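Local coordinates for protein PelD (Pseudomonas aeruginosa, PDB 4EU0) that binds the second messenger cyclic di-GMP as an effector involved in pellicle formation, and is a membrane protein represented here by its GAF and GGDEF-like part, at residues 52-56 against 76-82; 108-113 against 143-148; 205-210 against 242-246. All blocks are in the same frame, centred on the assembly; numbering follows the deposited sequence.

Interaction 1: residues 52-56 against 76-82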
loop_
_atom_site.group_PDB
_atom_site.type_symbol
_atom_site.label_atom_id
_atom_site.label_comp_id
_atom_site.label_asym_id
_atom_site.label_seq_id
_atom_site.Cartn_x
_atom_site.Cartn_y
_atom_site.Cartn_z
ATOM N N ASP A 52 4.274 2.777 23.360
ATOM C CA ASP A 52 3.335 3.602 24.126
ATOM C C ASP A 52 3.042 4.974 23.488
ATOM O O ASP A 52 2.449 5.843 24.127
ATOM C CB ASP A 52 3.806 3.753 25.583
ATOM C CG ASP A 52 5.195 4.380 25.704
ATOM O OD1 ASP A 52 5.787 4.787 24.679
ATOM O OD2 ASP A 52 5.690 4.467 26.847
ATOM N N ARG A 53 3.449 5.144 22.229
ATOM C CA ARG A 53 3.210 6.376 21.449
ATOM C C ARG A 53 3.976 7.603 21.968
ATOM O O ARG A 53 3.495 8.738 21.872
ATOM C CB ARG A 53 1.708 6.674 21.305
ATOM C CG ARG A 53 0.936 5.655 20.476
ATOM C CD ARG A 53 -0.458 6.164 20.130
ATOM N NE ARG A 53 -1.094 5.353 19.092
ATOM C CZ ARG A 53 -2.099 5.754 18.318
ATOM N NH1 ARG A 53 -2.606 6.977 18.438
ATOM N NH2 ARG A 53 -2.599 4.926 17.414
ATOM N N THR A 54 5.163 7.364 22.521
ATOM C CA THR A 54 6.074 8.447 22.892
ATOM C C THR A 54 7.307 8.413 21.983
ATOM O O THR A 54 7.793 7.327 21.641
ATOM C CB THR A 54 6.479 8.394 24.388
ATOM O OG1 THR A 54 7.118 7.145 24.682
ATOM C CG2 THR A 54 5.258 8.556 25.289
ATOM N N PRO A 55 7.805 9.595 21.568
ATOM C CA PRO A 55 8.900 9.634 20.597
ATOM C C PRO A 55 10.287 9.481 21.216
ATOM O O PRO A 55 10.518 9.924 22.342
ATOM C CB PRO A 55 8.759 11.026 19.976
ATOM C CG PRO A 55 8.170 11.859 21.059
ATOM C CD PRO A 55 7.334 10.949 21.921
ATOM N N GLU A 56 11.195 8.862 20.468
ATOM C CA GLU A 56 12.594 8.753 20.874
ATOM C C GLU A 56 13.343 9.989 20.363
ATOM O O GLU A 56 13.436 10.197 19.150
ATOM C CB GLU A 56 13.199 7.458 20.326
ATOM C CG GLU A 56 14.561 7.094 20.892
ATOM C CD GLU A 56 14.899 5.625 20.707
ATOM O OE1 GLU A 56 14.398 5.007 19.743
ATOM O OE2 GLU A 56 15.664 5.085 21.535
ATOM N N VAL A 76 3.868 17.622 18.581
ATOM C CA VAL A 76 4.343 16.240 18.681
ATOM C C VAL A 76 3.363 15.389 19.494
ATOM O O VAL A 76 3.052 14.252 19.116
ATOM C CB VAL A 76 5.770 16.181 19.300
ATOM C CG1 VAL A 76 6.189 14.747 19.598
ATOM C CG2 VAL A 76 6.788 16.857 18.383
ATOM N N ARG A 77 2.863 15.948 20.596
ATOM C CA ARG A 77 1.936 15.221 21.463
ATOM C C ARG A 77 0.569 14.991 20.823
ATOM O O ARG A 77 0.035 13.882 20.892
ATOM C CB ARG A 77 1.804 15.885 22.848
ATOM C CG ARG A 77 3.008 15.685 23.775
ATOM C CD ARG A 77 3.598 14.263 23.713
ATOM N NE ARG A 77 2.625 13.214 24.028
ATOM C CZ ARG A 77 2.685 11.963 23.568
ATOM N NH1 ARG A 77 3.671 11.581 22.766
ATOM N NH2 ARG A 77 1.753 11.088 23.913
ATOM N N THR A 78 0.018 16.024 20.187
ATOM C CA THR A 78 -1.273 15.901 19.511
ATOM C C THR A 78 -1.185 14.913 18.352
ATOM O O THR A 78 -2.105 14.131 18.141
ATOM C CB THR A 78 -1.807 17.248 18.976
ATOM O OG1 THR A 78 -0.857 17.813 18.065
ATOM C CG2 THR A 78 -2.065 18.223 20.116
ATOM N N CYS A 79 -0.074 14.959 17.613
ATOM C CA CYS A 79 0.172 14.053 16.485
ATOM C C CYS A 79 0.132 12.598 16.936
ATOM O O CYS A 79 -0.539 11.764 16.328
ATOM C CB CYS A 79 1.538 14.344 15.858
ATOM S SG CYS A 79 2.078 13.150 14.599
ATOM N N LEU A 80 0.864 12.311 18.006
ATOM C CA LEU A 80 1.000 10.947 18.494
ATOM C C LEU A 80 -0.241 10.434 19.222
ATOM O O LEU A 80 -0.497 9.233 19.230
ATOM C CB LEU A 80 2.266 10.791 19.347
ATOM C CG LEU A 80 3.587 11.008 18.590
ATOM C CD1 LEU A 80 4.780 10.826 19.507
ATOM C CD2 LEU A 80 3.703 10.098 17.361
ATOM N N GLU A 81 -1.016 11.349 19.804
ATOM C CA GLU A 81 -2.268 10.997 20.475
ATOM C C GLU A 81 -3.402 10.737 19.486
ATOM O O GLU A 81 -4.266 9.892 19.732
ATOM C CB GLU A 81 -2.674 12.084 21.473
ATOM C CG GLU A 81 -1.961 11.987 22.818
ATOM C CD GLU A 81 -2.358 13.082 23.797
ATOM O OE1 GLU A 81 -1.573 13.341 24.732
ATOM O OE2 GLU A 81 -3.445 13.683 23.641
ATOM N N ARG A 82 -3.390 11.460 18.367
ATOM C CA ARG A 82 -4.412 11.313 17.334
ATOM C C ARG A 82 -4.056 10.215 16.338
ATOM O O ARG A 82 -4.938 9.649 15.690
ATOM C CB ARG A 82 -4.582 12.626 16.575
ATOM C CG ARG A 82 -6.004 12.931 16.132
ATOM C CD ARG A 82 -6.750 13.732 17.186
ATOM N NE ARG A 82 -7.870 14.473 16.606
ATOM C CZ ARG A 82 -8.589 15.391 17.247
ATOM N NH1 ARG A 82 -8.321 15.704 18.509
ATOM N NH2 ARG A 82 -9.583 16.002 16.616
#
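Arg53 and Leu80 bring the irregular loop 52-56 nearest to the helical segment 76-82, with their CA atoms 5.9 Å apart, while Pro55 lies further off, level with Val76. Two arginines then reach across in opposite directions, each to a backbone carbonyl of the other segment. Arg77 NH1 donates to Arg53 O at 3.0 Å. This bond is nearly straight (171°) and lies both in the carbonyl plane and in the plane of the guanidinium. The Arg77 chain is bent at chi2 (-41°) and chi3 (-57°), which curls the guanidinium back from the helix onto the loop. Arg53 has an extended chain from CG to NE and runs out to the last turn of the helix. Its NH1 meets Leu80 O at 3.2 Å, a more bent bond, with the oxygen tilted out of the guanidinium plane. Glu81 O lies near the edge of the same group. Leu80 and Glu81 are close to the C-terminal end of helix 74-82, where carbonyls lack the next turn of helix, so a cationic group there is probably favourable. This helix packs on the antiparallel sheet of the GAF domain, and the loop joins strands 43-48 and 61-63 of that sheet. Beyond the Arg77 bond, on the side away from the Arg53 guanidinium, the contact turns apolar. Pro55 lays its ring against the helix, its CD 3.5 Å from Leu80 CD1 and its CG 3.8 Å from Val76 CG1. Leu80 CD1 also touches Arg53 O at 3.4 Å. Beneath, Val76 and Leu80 rest on Leu120 of strand 117-123.

Interaction 2: residues 108-113 against 143-148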
loop_
_atom_site.group_PDB
_atom_site.type_symbol
_atom_site.label_atom_id
_atom_site.label_comp_id
_atom_site.label_asym_id
_atom_site.label_seq_id
_atom_site.Cartn_x
_atom_site.Cartn_y
_atom_site.Cartn_z
ATOM N N VAL A 108 4.041 14.518 11.100
ATOM C CA VAL A 108 3.417 13.429 10.340
ATOM C C VAL A 108 3.808 12.075 10.946
ATOM O O VAL A 108 4.981 11.696 10.913
ATOM C CB VAL A 108 3.791 13.447 8.823
ATOM C CG1 VAL A 108 2.849 12.547 8.035
ATOM C CG2 VAL A 108 3.745 14.864 8.249
ATOM N N PRO A 109 2.827 11.340 11.504
ATOM C CA PRO A 109 3.172 10.029 12.029
ATOM C C PRO A 109 3.193 9.009 10.895
ATOM O O PRO A 109 2.432 9.141 9.929
ATOM C CB PRO A 109 2.022 9.737 12.982
ATOM C CG PRO A 109 0.841 10.374 12.312
ATOM C CD PRO A 109 1.377 11.598 11.592
ATOM N N LEU A 110 4.073 8.018 11.002
ATOM C CA LEU A 110 4.104 6.918 10.051
ATOM C C LEU A 110 3.380 5.757 10.720
ATOM O O LEU A 110 3.878 5.161 11.684
ATOM C CB LEU A 110 5.547 6.553 9.672
ATOM C CG LEU A 110 6.373 7.440 8.737
ATOM C CD1 LEU A 110 6.694 8.835 9.302
ATOM C CD2 LEU A 110 7.661 6.711 8.413
ATOM N N VAL A 111 2.173 5.486 10.233
ATOM C CA VAL A 111 1.250 4.567 10.890
ATOM C C VAL A 111 0.937 3.402 9.957
ATOM O O VAL A 111 0.490 3.615 8.827
ATOM C CB VAL A 111 -0.077 5.275 11.277
ATOM C CG1 VAL A 111 -0.935 4.378 12.159
ATOM C CG2 VAL A 111 0.180 6.601 11.987
ATOM N N ASP A 112 1.181 2.179 10.428
ATOM C CA ASP A 112 0.857 0.991 9.636
ATOM C C ASP A 112 -0.654 0.717 9.571
ATOM O O ASP A 112 -1.448 1.413 10.211
ATOM C CB ASP A 112 1.678 -0.248 10.092
ATOM C CG ASP A 112 1.217 -0.838 11.429
ATOM O OD1 ASP A 112 0.102 -0.546 11.917
ATOM O OD2 ASP A 112 1.996 -1.632 12.010
ATOM N N THR A 113 -1.043 -0.280 8.776
ATOM C CA THR A 113 -2.466 -0.610 8.607
ATOM C C THR A 113 -3.156 -1.105 9.894
ATOM O O THR A 113 -4.379 -1.177 9.938
ATOM C CB THR A 113 -2.707 -1.645 7.472
ATOM O OG1 THR A 113 -1.964 -2.843 7.739
ATOM C CG2 THR A 113 -2.315 -1.077 6.093
ATOM N N ALA A 143 3.561 8.541 4.135
ATOM C CA ALA A 143 3.899 8.031 5.467
ATOM C C ALA A 143 3.239 6.674 5.753
ATOM O O ALA A 143 3.878 5.767 6.302
ATOM C CB ALA A 143 3.545 9.054 6.548
ATOM N N GLY A 144 1.968 6.536 5.368
ATOM C CA GLY A 144 1.220 5.303 5.614
ATOM C C GLY A 144 1.807 4.147 4.828
ATOM O O GLY A 144 2.010 3.049 5.356
ATOM N N HIS A 145 2.092 4.397 3.557
ATOM C CA HIS A 145 2.713 3.377 2.724
ATOM C C HIS A 145 4.099 2.975 3.212
ATOM O O HIS A 145 4.407 1.795 3.258
ATOM C CB HIS A 145 2.727 3.801 1.259
ATOM C CG HIS A 145 1.400 3.645 0.596
ATOM N ND1 HIS A 145 0.391 4.575 0.719
ATOM C CD2 HIS A 145 0.899 2.639 -0.156
ATOM C CE1 HIS A 145 -0.670 4.157 0.050
ATOM N NE2 HIS A 145 -0.387 2.986 -0.490
ATOM N N ILE A 146 4.918 3.945 3.611
ATOM C CA ILE A 146 6.242 3.615 4.121
ATOM C C ILE A 146 6.157 2.742 5.369
ATOM O O ILE A 146 6.889 1.765 5.486
ATOM C CB ILE A 146 7.090 4.867 4.400
ATOM C CG1 ILE A 146 7.395 5.588 3.086
ATOM C CG2 ILE A 146 8.407 4.480 5.109
ATOM C CD1 ILE A 146 7.856 7.039 3.267
ATOM N N ALA A 147 5.260 3.100 6.290
ATOM C CA ALA A 147 5.054 2.338 7.513
ATOM C C ALA A 147 4.740 0.869 7.235
ATOM O O ALA A 147 5.254 -0.012 7.926
ATOM C CB ALA A 147 3.952 2.967 8.361
ATOM N N ASP A 148 3.899 0.616 6.230
ATOM C CA ASP A 148 3.535 -0.755 5.842
ATOM C C ASP A 148 4.742 -1.542 5.367
ATOM O O ASP A 148 4.908 -2.715 5.707
ATOM C CB ASP A 148 2.516 -0.757 4.702
ATOM C CG ASP A 148 1.168 -0.237 5.118
ATOM O OD1 ASP A 148 0.936 -0.056 6.336
ATOM O OD2 ASP A 148 0.339 -0.018 4.204
#
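Ala143 meets Pro109 and Ala147 meets Val111: the two alanines, one turn apart on the helix, point their CB atoms at the strand and let its backbone come close. The axes of strand 108-111 and helix 143-148 approach to 6.1 Å, with 37° between their directions. The packing is tight here. Ala147 CB sits 3.4 Å from Val111 C, and Ala143 CB lies 3.6 Å from Pro109 O. Gly144 has no side chain, and its CA comes to 3.7 Å from Val111 O. Leu110 flanks these small residues. Its CG, anti to its own carbonyl carbon (chi1 -74°), lies 3.9 Å from Ala143 CB. Its CD2 reaches Ile146 CG2 more loosely, at 4.1 Å. The other end of the contact, where the strand gives way to a turn, is polar. Asp148 OD1 takes a weak, bent hydrogen bond from Thr113 N (3.1 Å, 126°), while Thr113 CG2 packs against both carboxylate oxygens. Thr113 is partly exposed, and so is Val111, whose side chain points away from the helix. Asp148 finds its stronger partner outside, in a salt bridge from OD2 to Arg173 NE. Asp112 instead turns its carboxylate away from Asp148: OD2 is hydrogen-bonded to Gln151 NE2, and OD1 accepts from the backbone N atoms of Asp114 and Arg116. Within the GAF domain the contact lays helix 133-150 against strand 106-111, which pairs with strand 117-123. Helix 28-39 adds Val31 beside Leu110 and Ile146, helix 2-16 meets Ile146 through Leu10, and helix 162-181 covers the polar end with Arg173.

Interaction 3: residues 205-210 against 242-246. With C2E (9,9'-[(2R,3R,3aS,5S,7aR,9R,10R,10aS,12S,14aR)-3,5,10,12-tetrahydroxy-5,12-dioxidooctahydro-2H,7H-difuro[3,2-d:3',2'-j][1,3,7,9,2,8]tetraoxadiphosphacyclododecine-2,9-diyl]bis(2-amino-1,9-dihydro-6H-purin-6-one)), chain B.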
loop_
_atom_site.group_PDB
_atom_site.type_symbol
_atom_site.label_atom_id
_atom_site.label_comp_id
_atom_site.label_asym_id
_atom_site.label_seq_id
_atom_site.Cartn_x
_atom_site.Cartn_y
_atom_site.Cartn_z
ATOM N N LEU A 205 -1.411 -15.565 -15.803
ATOM C CA LEU A 205 -1.838 -14.456 -14.944
ATOM C C LEU A 205 -0.797 -14.185 -13.846
ATOM O O LEU A 205 -0.433 -13.028 -13.601
ATOM C CB LEU A 205 -3.227 -14.742 -14.360
ATOM C CG LEU A 205 -4.396 -14.656 -15.342
ATOM C CD1 LEU A 205 -5.637 -15.271 -14.693
ATOM C CD2 LEU A 205 -4.663 -13.193 -15.786
ATOM N N GLU A 206 -0.280 -15.243 -13.221
ATOM C CA GLU A 206 0.782 -15.084 -12.224
ATOM C C GLU A 206 2.007 -14.373 -12.795
ATOM O O GLU A 206 2.558 -13.489 -12.155
ATOM C CB GLU A 206 1.198 -16.430 -11.629
ATOM C CG GLU A 206 0.106 -17.107 -10.800
ATOM C CD GLU A 206 0.531 -18.489 -10.341
ATOM O OE1 GLU A 206 1.723 -18.664 -9.985
ATOM O OE2 GLU A 206 -0.313 -19.404 -10.340
ATOM N N GLY A 207 2.410 -14.742 -14.009
ATOM C CA GLY A 207 3.615 -14.179 -14.611
ATOM C C GLY A 207 3.463 -12.721 -15.010
ATOM O O GLY A 207 4.462 -12.032 -15.209
ATOM N N SER A 208 2.219 -12.255 -15.106
ATOM C CA SER A 208 1.913 -10.890 -15.550
ATOM C C SER A 208 2.086 -9.855 -14.442
ATOM O O SER A 208 2.034 -8.640 -14.707
ATOM C CB SER A 208 0.469 -10.810 -16.063
ATOM O OG SER A 208 -0.457 -10.791 -14.998
ATOM N N GLN A 209 2.264 -10.324 -13.207
ATOM C CA GLN A 209 2.312 -9.415 -12.057
ATOM C C GLN A 209 3.385 -8.351 -12.245
ATOM O O GLN A 209 4.520 -8.654 -12.623
ATOM C CB GLN A 209 2.568 -10.191 -10.771
ATOM C CG GLN A 209 2.395 -9.337 -9.522
ATOM C CD GLN A 209 2.606 -10.115 -8.252
ATOM O OE1 GLN A 209 1.879 -11.067 -7.968
ATOM N NE2 GLN A 209 3.598 -9.710 -7.469
ATOM N N ARG A 210 3.012 -7.111 -11.942
ATOM C CA ARG A 210 3.844 -5.951 -12.181
ATOM C C ARG A 210 3.757 -5.002 -10.993
ATOM O O ARG A 210 2.679 -4.799 -10.437
ATOM C CB ARG A 210 3.380 -5.244 -13.465
ATOM C CG ARG A 210 4.058 -3.921 -13.763
ATOM C CD ARG A 210 3.579 -3.300 -15.095
ATOM N NE ARG A 210 4.086 -3.983 -16.284
ATOM C CZ ARG A 210 3.863 -3.578 -17.538
ATOM N NH1 ARG A 210 3.136 -2.491 -17.776
ATOM N NH2 ARG A 210 4.362 -4.261 -18.557
ATOM N N TYR A 242 -4.447 -2.279 -17.903
ATOM C CA TYR A 242 -3.988 -3.583 -17.429
ATOM C C TYR A 242 -4.654 -4.710 -18.208
ATOM O O TYR A 242 -3.977 -5.629 -18.666
ATOM C CB TYR A 242 -4.269 -3.709 -15.932
ATOM C CG TYR A 242 -4.151 -5.094 -15.346
ATOM C CD1 TYR A 242 -2.921 -5.736 -15.253
ATOM C CD2 TYR A 242 -5.275 -5.736 -14.845
ATOM C CE1 TYR A 242 -2.821 -7.012 -14.688
ATOM C CE2 TYR A 242 -5.204 -6.973 -14.279
ATOM C CZ TYR A 242 -3.974 -7.613 -14.186
ATOM O OH TYR A 242 -3.890 -8.862 -13.619
ATOM N N LEU A 243 -5.970 -4.633 -18.379
ATOM C CA LEU A 243 -6.669 -5.704 -19.096
ATOM C C LEU A 243 -6.257 -5.749 -20.564
ATOM O O LEU A 243 -6.129 -6.836 -21.131
ATOM C CB LEU A 243 -8.192 -5.590 -18.962
ATOM C CG LEU A 243 -8.956 -6.913 -19.184
ATOM C CD1 LEU A 243 -8.199 -8.192 -18.763
ATOM C CD2 LEU A 243 -10.262 -6.836 -18.458
ATOM N N GLN A 244 -6.051 -4.576 -21.171
ATOM C CA GLN A 244 -5.621 -4.498 -22.565
ATOM C C GLN A 244 -4.258 -5.187 -22.704
ATOM O O GLN A 244 -4.020 -5.908 -23.678
ATOM C CB GLN A 244 -5.580 -3.045 -23.071
ATOM C CG GLN A 244 -5.357 -2.913 -24.587
ATOM C CD GLN A 244 -5.325 -1.475 -25.083
ATOM O OE1 GLN A 244 -4.778 -0.587 -24.429
ATOM N NE2 GLN A 244 -5.891 -1.246 -26.264
ATOM N N ARG A 245 -3.385 -4.988 -21.714
ATOM C CA ARG A 245 -2.058 -5.620 -21.739
ATOM C C ARG A 245 -2.178 -7.130 -21.554
ATOM O O ARG A 245 -1.461 -7.905 -22.202
ATOM C CB ARG A 245 -1.129 -5.016 -20.683
ATOM C CG ARG A 245 0.288 -5.602 -20.712
ATOM C CD ARG A 245 1.225 -4.960 -19.694
ATOM N NE ARG A 245 0.960 -5.348 -18.303
ATOM C CZ ARG A 245 1.418 -6.453 -17.710
ATOM N NH1 ARG A 245 2.138 -7.346 -18.387
ATOM N NH2 ARG A 245 1.145 -6.675 -16.425
ATOM N N LEU A 246 -3.081 -7.541 -20.663
ATOM C CA LEU A 246 -3.358 -8.956 -20.446
ATOM C C LEU A 246 -3.871 -9.646 -21.696
ATOM O O LEU A 246 -3.462 -10.760 -22.002
ATOM C CB LEU A 246 -4.387 -9.145 -19.334
ATOM C CG LEU A 246 -3.981 -9.812 -18.033
ATOM C CD1 LEU A 246 -2.564 -9.457 -17.562
ATOM C CD2 LEU A 246 -5.025 -9.557 -16.953
HETATM P P1 C2E B . 1.620 -0.636 -20.950
HETATM O O2P C2E B . 0.903 -0.690 -22.282
HETATM O O1P C2E B . 2.296 -1.878 -20.429
HETATM O "O5'" C2E B . 0.614 -0.105 -19.830
HETATM C "C5'" C2E B . -0.222 1.032 -20.035
HETATM C "C4'" C2E B . -0.885 1.462 -18.731
HETATM O "O4'" C2E B . -1.858 0.487 -18.323
HETATM C "C3'" C2E B . 0.058 1.623 -17.543
HETATM O "O3'" C2E B . 0.646 2.922 -17.418
HETATM C "C2'" C2E B . -0.856 1.355 -16.375
HETATM O "O2'" C2E B . -1.641 2.526 -16.130
HETATM C "C1'" C2E B . -1.777 0.282 -16.914
HETATM N N9 C2E B . -1.225 -1.074 -16.632
HETATM C C8 C2E B . -0.742 -1.942 -17.539
HETATM N N7 C2E B . -0.328 -3.091 -16.943
HETATM C C5 C2E B . -0.570 -2.947 -15.628
HETATM C C6 C2E B . -0.369 -3.765 -14.422
HETATM O O6 C2E B . 0.169 -4.999 -14.531
HETATM N N1 C2E B . -0.741 -3.256 -13.226
HETATM C C2 C2E B . -1.271 -2.010 -13.086
HETATM N N2 C2E B . -1.599 -1.592 -11.845
HETATM N N3 C2E B . -1.480 -1.199 -14.161
HETATM C C4 C2E B . -1.153 -1.610 -15.420
HETATM P P11 C2E B . 2.068 3.085 -16.678
HETATM O O21 C2E B . 2.396 4.566 -16.563
HETATM O O11 C2E B . 2.156 2.227 -15.433
HETATM O O5A C2E B . 3.074 2.484 -17.773
HETATM C C5A C2E B . 3.136 3.041 -19.085
HETATM C C4A C2E B . 4.069 2.193 -19.925
HETATM O O4A C2E B . 5.351 2.093 -19.302
HETATM C C3A C2E B . 3.597 0.757 -20.022
HETATM O O3A C2E B . 2.679 0.562 -21.077
HETATM C C2A C2E B . 4.865 -0.025 -20.243
HETATM O O2A C2E B . 5.266 0.052 -21.619
HETATM C C1A C2E B . 5.841 0.752 -19.386
HETATM N N91 C2E B . 5.927 0.134 -18.034
HETATM C C81 C2E B . 5.404 0.607 -16.887
HETATM N N71 C2E B . 5.690 -0.208 -15.839
HETATM C C51 C2E B . 6.415 -1.236 -16.322
HETATM C C61 C2E B . 7.054 -2.456 -15.771
HETATM O O61 C2E B . 6.975 -2.761 -14.450
HETATM N N11 C2E B . 7.720 -3.268 -16.623
HETATM C C21 C2E B . 7.819 -2.996 -17.950
HETATM N N21 C2E B . 8.505 -3.855 -18.745
HETATM N N31 C2E B . 7.263 -1.893 -18.515
HETATM C C41 C2E B . 6.566 -1.002 -17.765
HETATM O O HOH W 1 -1.191 -9.354 -12.905
#
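Arg245 NH2 is held by two acceptors: O6 of a C2E guanine at 2.7 Å, and Ser208 O at 2.8 Å. The Ser208 oxygen lies in the guanidinium plane, and the bond to it is fairly straight (161°). Arg245 NE donates to N7 of the same guanine at 2.9 Å. The base is thus read along its N7/O6 edge, while the carbonyl of Ser208 fixes the turn of the arginine. The chain, straight to CD, turns at chi3 (73°), so that NE and NH2 both face the guanine. Arg210 stacks its guanidinium on that of Arg245, centres 3.8 Å apart and planes at 14°. Its other face lies over the second guanine, with C51 offset toward the rim. Arg210 NH1 binds the phosphate oxygen O1P at 2.8 Å, so the ligand's anionic group probably helps the two cations lie together. Most of this pocket belongs to the GGDEF-like domain of PelD; Asp213 and Thr234 also hydrogen-bond the ligand. Arg210 and Asp213 are spaced as in the RxxD I-site motif of GGDEF domains. Tyr242 comes up to the first guanine obliquely, its CD1 3.3 Å from O6. A water links its OH to Ser208 OG. That hydroxyl receives a bond from the water and donates to Leu205 O, which also accepts from Ser208 N. Behind the polar site, Leu246 packs CD1 on Ser208 and CD2 on Leu205 CD2 (3.8 Å).

How the interactions relate
From the N terminus the three contacts follow in series, none enclosing or crossing another. Interaction 1 closes a loop of 19 residues that contains strand 61-63, and ties the loop after strand 43-48 to helix 74-82. Interaction 2 closes a loop of 29 residues and joins strand 106-111 to helix 133-150. These two share the GAF domain and touch: Cys79 SG on helix 74-82 packs 3.5 Å from Pro109 CD on the strand. Interaction 3 lies in the GGDEF-like domain, where it closes a loop of 31 residues, 13 of them strand, and ties 205-210 to helix 236-253. Its centre is about 28 Å from that of interaction 2 and about 42 Å from that of interaction 1.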